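Local coordinates for protein putative isomerase YbhH (Escherichia coli, PDB 6OTV) that is probably an isomerase of the PrpF family, related to the diaminopimelate epimerase group, though its substrate is not established, at residues 165-168 with 173-176; 238-241 with 247-250. One frame throughout, in Å; residues are numbered along the deposited sequence.

Interaction 1: 165-168 with 173-176. With EDO (1,2-ethanediol), chain M; EDO (1,2-ethanediol), chain D.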
loop_
_atom_site.group_PDB
_atom_site.type_symbol
_atom_site.label_atom_id
_atom_site.label_comp_id
_atom_site.label_asym_id
_atom_site.label_seq_id
_atom_site.Cartn_x
_atom_site.Cartn_y
_atom_site.Cartn_z
ATOM N N ASN A 165 -4.189 6.644 0.823
ATOM C CA ASN A 165 -5.059 6.629 -0.352
ATOM C C ASN A 165 -6.293 7.496 -0.101
ATOM O O ASN A 165 -7.435 7.064 -0.267
ATOM C CB ASN A 165 -5.444 5.196 -0.726
ATOM C CG ASN A 165 -6.187 4.480 0.390
ATOM O OD1 ASN A 165 -6.029 4.805 1.566
ATOM N ND2 ASN A 165 -7.009 3.504 0.023
ATOM N N ALA A 166 -6.061 8.750 0.296
ATOM C CA ALA A 166 -7.163 9.657 0.604
ATOM C C ALA A 166 -7.875 10.146 -0.651
ATOM O O ALA A 166 -9.065 10.477 -0.593
ATOM C CB ALA A 166 -6.651 10.851 1.413
ATOM N N ALA A 167 -7.174 10.207 -1.783
ATOM C CA ALA A 167 -7.762 10.717 -3.017
ATOM C C ALA A 167 -8.909 9.829 -3.488
ATOM O O ALA A 167 -8.717 8.637 -3.749
ATOM C CB ALA A 167 -6.690 10.814 -4.101
ATOM N N GLY A 168 -10.101 10.415 -3.594
ATOM C CA GLY A 168 -11.265 9.722 -4.117
ATOM C C GLY A 168 -11.733 8.552 -3.275
ATOM O O GLY A 168 -12.002 7.471 -3.806
ATOM N N LYS A 173 -12.258 10.197 -7.762
ATOM C CA LYS A 173 -11.648 11.410 -8.281
ATOM C C LYS A 173 -11.503 12.419 -7.152
ATOM O O LYS A 173 -12.319 12.459 -6.227
ATOM C CB LYS A 173 -12.475 12.023 -9.422
ATOM C CG LYS A 173 -12.555 11.168 -10.678
ATOM C CD LYS A 173 -13.259 11.913 -11.805
ATOM C CE LYS A 173 -13.301 11.088 -13.083
ATOM N NZ LYS A 173 -13.904 11.846 -14.218
ATOM N N VAL A 174 -10.445 13.228 -7.230
ATOM C CA VAL A 174 -10.269 14.300 -6.256
ATOM C C VAL A 174 -11.376 15.334 -6.405
ATOM O O VAL A 174 -11.954 15.794 -5.413
ATOM C CB VAL A 174 -8.874 14.936 -6.402
ATOM C CG1 VAL A 174 -8.763 16.178 -5.533
ATOM C CG2 VAL A 174 -7.792 13.927 -6.042
ATOM N N PHE A 175 -11.698 15.705 -7.644
ATOM C CA PHE A 175 -12.804 16.609 -7.946
ATOM C C PHE A 175 -13.853 15.832 -8.730
ATOM O O PHE A 175 -13.775 15.743 -9.964
ATOM C CB PHE A 175 -12.316 17.827 -8.733
ATOM C CG PHE A 175 -11.260 18.617 -8.015
ATOM C CD1 PHE A 175 -11.608 19.534 -7.034
ATOM C CD2 PHE A 175 -9.918 18.433 -8.308
ATOM C CE1 PHE A 175 -10.637 20.255 -6.361
ATOM C CE2 PHE A 175 -8.940 19.154 -7.640
ATOM C CZ PHE A 175 -9.302 20.067 -6.664
ATOM N N PRO A 176 -14.847 15.241 -8.059
ATOM C CA PRO A 176 -15.826 14.409 -8.778
ATOM C C PRO A 176 -16.614 15.160 -9.834
ATOM O O PRO A 176 -17.016 14.558 -10.837
ATOM C CB PRO A 176 -16.740 13.901 -7.654
ATOM C CG PRO A 176 -15.922 14.015 -6.410
ATOM C CD PRO A 176 -15.060 15.222 -6.603
HETATM C C1 EDO M . -9.036 14.718 -10.802
HETATM O O1 EDO M . -10.233 14.996 -10.064
HETATM C C2 EDO M . -8.056 13.943 -9.929
HETATM O O2 EDO M . -8.669 12.731 -9.471
HETATM C C1 EDO D . -3.851 10.212 -1.540
HETATM O O1 EDO D . -3.581 9.393 -2.681
HETATM C C2 EDO D . -2.849 9.883 -0.440
HETATM O O2 EDO D . -3.350 10.299 0.835
#

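Interaction 2: 238-241 with 247-250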
loop_
_atom_site.group_PDB
_atom_site.type_symbol
_atom_site.label_atom_id
_atom_site.label_comp_id
_atom_site.label_asym_id
_atom_site.label_seq_id
_atom_site.Cartn_x
_atom_site.Cartn_y
_atom_site.Cartn_z
ATOM N N MET A 238 -21.542 15.327 -7.664
ATOM C CA MET A 238 -20.304 14.594 -7.442
ATOM C C MET A 238 -20.431 13.107 -7.744
ATOM O O MET A 238 -19.636 12.310 -7.230
ATOM C CB MET A 238 -19.825 14.786 -6.003
ATOM C CG MET A 238 -19.221 16.145 -5.718
ATOM S SD MET A 238 -18.797 16.284 -3.975
ATOM C CE MET A 238 -20.320 15.697 -3.265
ATOM N N GLY A 239 -21.405 12.713 -8.559
ATOM C CA GLY A 239 -21.574 11.323 -8.919
ATOM C C GLY A 239 -22.423 10.512 -7.969
ATOM O O GLY A 239 -22.561 9.298 -8.173
ATOM N N LEU A 240 -22.979 11.129 -6.934
ATOM C CA LEU A 240 -23.903 10.456 -6.039
ATOM C C LEU A 240 -25.330 10.858 -6.424
ATOM O O LEU A 240 -25.563 11.408 -7.508
ATOM C CB LEU A 240 -23.565 10.795 -4.577
ATOM C CG LEU A 240 -22.137 11.152 -4.141
ATOM C CD1 LEU A 240 -22.099 11.374 -2.632
ATOM C CD2 LEU A 240 -21.103 10.107 -4.550
ATOM N N GLY A 241 -26.290 10.595 -5.547
ATOM C CA GLY A 241 -27.664 10.960 -5.832
ATOM C C GLY A 241 -28.579 10.748 -4.647
ATOM O O GLY A 241 -28.518 9.702 -3.996
ATOM N N VAL A 247 -24.821 10.559 4.942
ATOM C CA VAL A 247 -24.038 11.475 5.763
ATOM C C VAL A 247 -22.926 12.143 4.965
ATOM O O VAL A 247 -22.078 12.827 5.545
ATOM C CB VAL A 247 -23.471 10.766 7.005
ATOM C CG1 VAL A 247 -24.601 10.282 7.905
ATOM C CG2 VAL A 247 -22.576 9.598 6.610
ATOM N N ILE A 248 -22.898 11.948 3.650
ATOM C CA ILE A 248 -21.920 12.609 2.790
ATOM C C ILE A 248 -22.663 13.305 1.651
ATOM O O ILE A 248 -23.779 12.892 1.301
ATOM C CB ILE A 248 -20.882 11.607 2.254
ATOM C CG1 ILE A 248 -21.586 10.533 1.423
ATOM C CG2 ILE A 248 -20.096 10.975 3.392
ATOM C CD1 ILE A 248 -20.670 9.631 0.659
ATOM N N PRO A 249 -22.103 14.380 1.054
ATOM C CA PRO A 249 -20.837 15.004 1.460
ATOM C C PRO A 249 -20.998 15.834 2.724
ATOM O O PRO A 249 -22.097 16.309 2.997
ATOM C CB PRO A 249 -20.491 15.894 0.269
ATOM C CG PRO A 249 -21.826 16.316 -0.240
ATOM C CD PRO A 249 -22.688 15.073 -0.109
ATOM N N LYS A 250 -19.927 15.984 3.489
ATOM C CA LYS A 250 -19.970 16.816 4.682
ATOM C C LYS A 250 -19.752 18.271 4.284
ATOM O O LYS A 250 -18.674 18.607 3.782
ATOM C CB LYS A 250 -18.901 16.383 5.674
ATOM C CG LYS A 250 -19.022 14.950 6.150
ATOM C CD LYS A 250 -19.604 14.860 7.556
ATOM C CE LYS A 250 -19.403 13.462 8.152
ATOM N NZ LYS A 250 -19.936 12.389 7.263
#

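Interaction 1: 165-168 with 173-176
Gly168 and Lys173 bring the two backbones closest, with Gly168 CA 4.5 Å from Lys173 CA, and no hydrogen bond joins 165-168 to 173-176. Gly168 has positive phi (65°), where the chain turns, and its CA lies 3.6 Å from Lys173 O.

The side-chain contact is one methyl pair. Ala167 CB meets Val174 CG2 at 3.8 Å. Val174 puts CG1 anti to its backbone N (chi1 172°), which leaves CG2 beside that N and turned to the alanine. CG1 lies instead over one face of the Phe175 ring, offset toward the rim.

Two 1,2-ethanediol molecules, probably from the crystallisation liquor, take up backbone N-H groups. One bridges successive amides. Val174 N donates to O2 of this diol at 2.9 Å. Phe175 N donates to O1 of the same diol, also at 2.9 Å. Both bonds are nearly straight. The O1 atom also lies at the edge of the Phe175 ring, near its plane. Ala166 N donates to O2 of the other diol at 3.2 Å. Lys173 turns its CB away from 165-168; beyond CG the chain is extended, and NZ forms a salt bridge with Asp178 OD2.

Both segments belong to the long loop between strands 158-163 and 182-184 of this PrpF-family chain, a member of the diaminopimelate epimerase clan. Asn165 OD1 accepts a hydrogen bond from Phe129 N. Backbone bonds tie Gly168 and Val174 to Asp193, at the end of strand 187-193, and Val174 packs on Ile192 of that strand.

Interaction 2: 238-241 with 247-250
Met238 and Leu240 reach across to Pro249 and Ile248 within the connection that follows helix 221-237 and leads into strand 250-255. This helix-to-strand link is part of a PrpF-family chain, assigned to the diaminopimelate epimerase clan. The contact is apolar, and no hydrogen bond crosses it.

Two separate pairs make it up. In the first, the Met238 methyl meets the proline ring. Met238 CE is 3.4 Å from Pro249 CG and 3.5 Å from Pro249 CB, so it sits by the ring carbons farthest from the ring nitrogen. The methionine chain runs out extended through chi2, then bends at chi3 (-48°) to bring CE to the ring. In the second pair, Leu240 CD1 meets Ile248 CD1 at 4.0 Å, and the two side chains cross at about a right angle. Ile248 holds CG1 between its backbone N and carbonyl carbon (chi1 61°). This carries CG1 and CD1 to the leucine, with CD1 making the closer approach. The Ile248-Pro249 peptide is cis, at the junction of the two residues that meet Leu240 and Met238.

Around these pairs, Met238 also touches Thr177, and Ile248 rests on Lys170 and Met196. Backbone hydrogen bonding links Lys250 to Pro197.

A polar bond within 247-250 has Lys250 curling back, and its NZ donates to Val247 O at 2.8 Å, approaching from above the carbonyl plane, 40° out of it.

How the interactions relate
Interactions 1 and 2 lie in series along the chain, with centres 13 Å apart, on the same side of the chain's centre. They meet directly: Pro176 CB packs against Met238 O at 3.3 Å. The loop before strand 182-184 is thus in contact with the residue that follows helix 221-237. Interaction 1 is only partly buried. It has a single methyl pair; diols take three of its amides, and backbone bonds tie it to strand 187-193. Interaction 2 is the more buried, with two apolar pairs and three of its four touching residues buried. Interaction 1 lies in the loop between strands 158-163 and 182-184, interaction 2 in the link from helix 221-237 to strand 250-255.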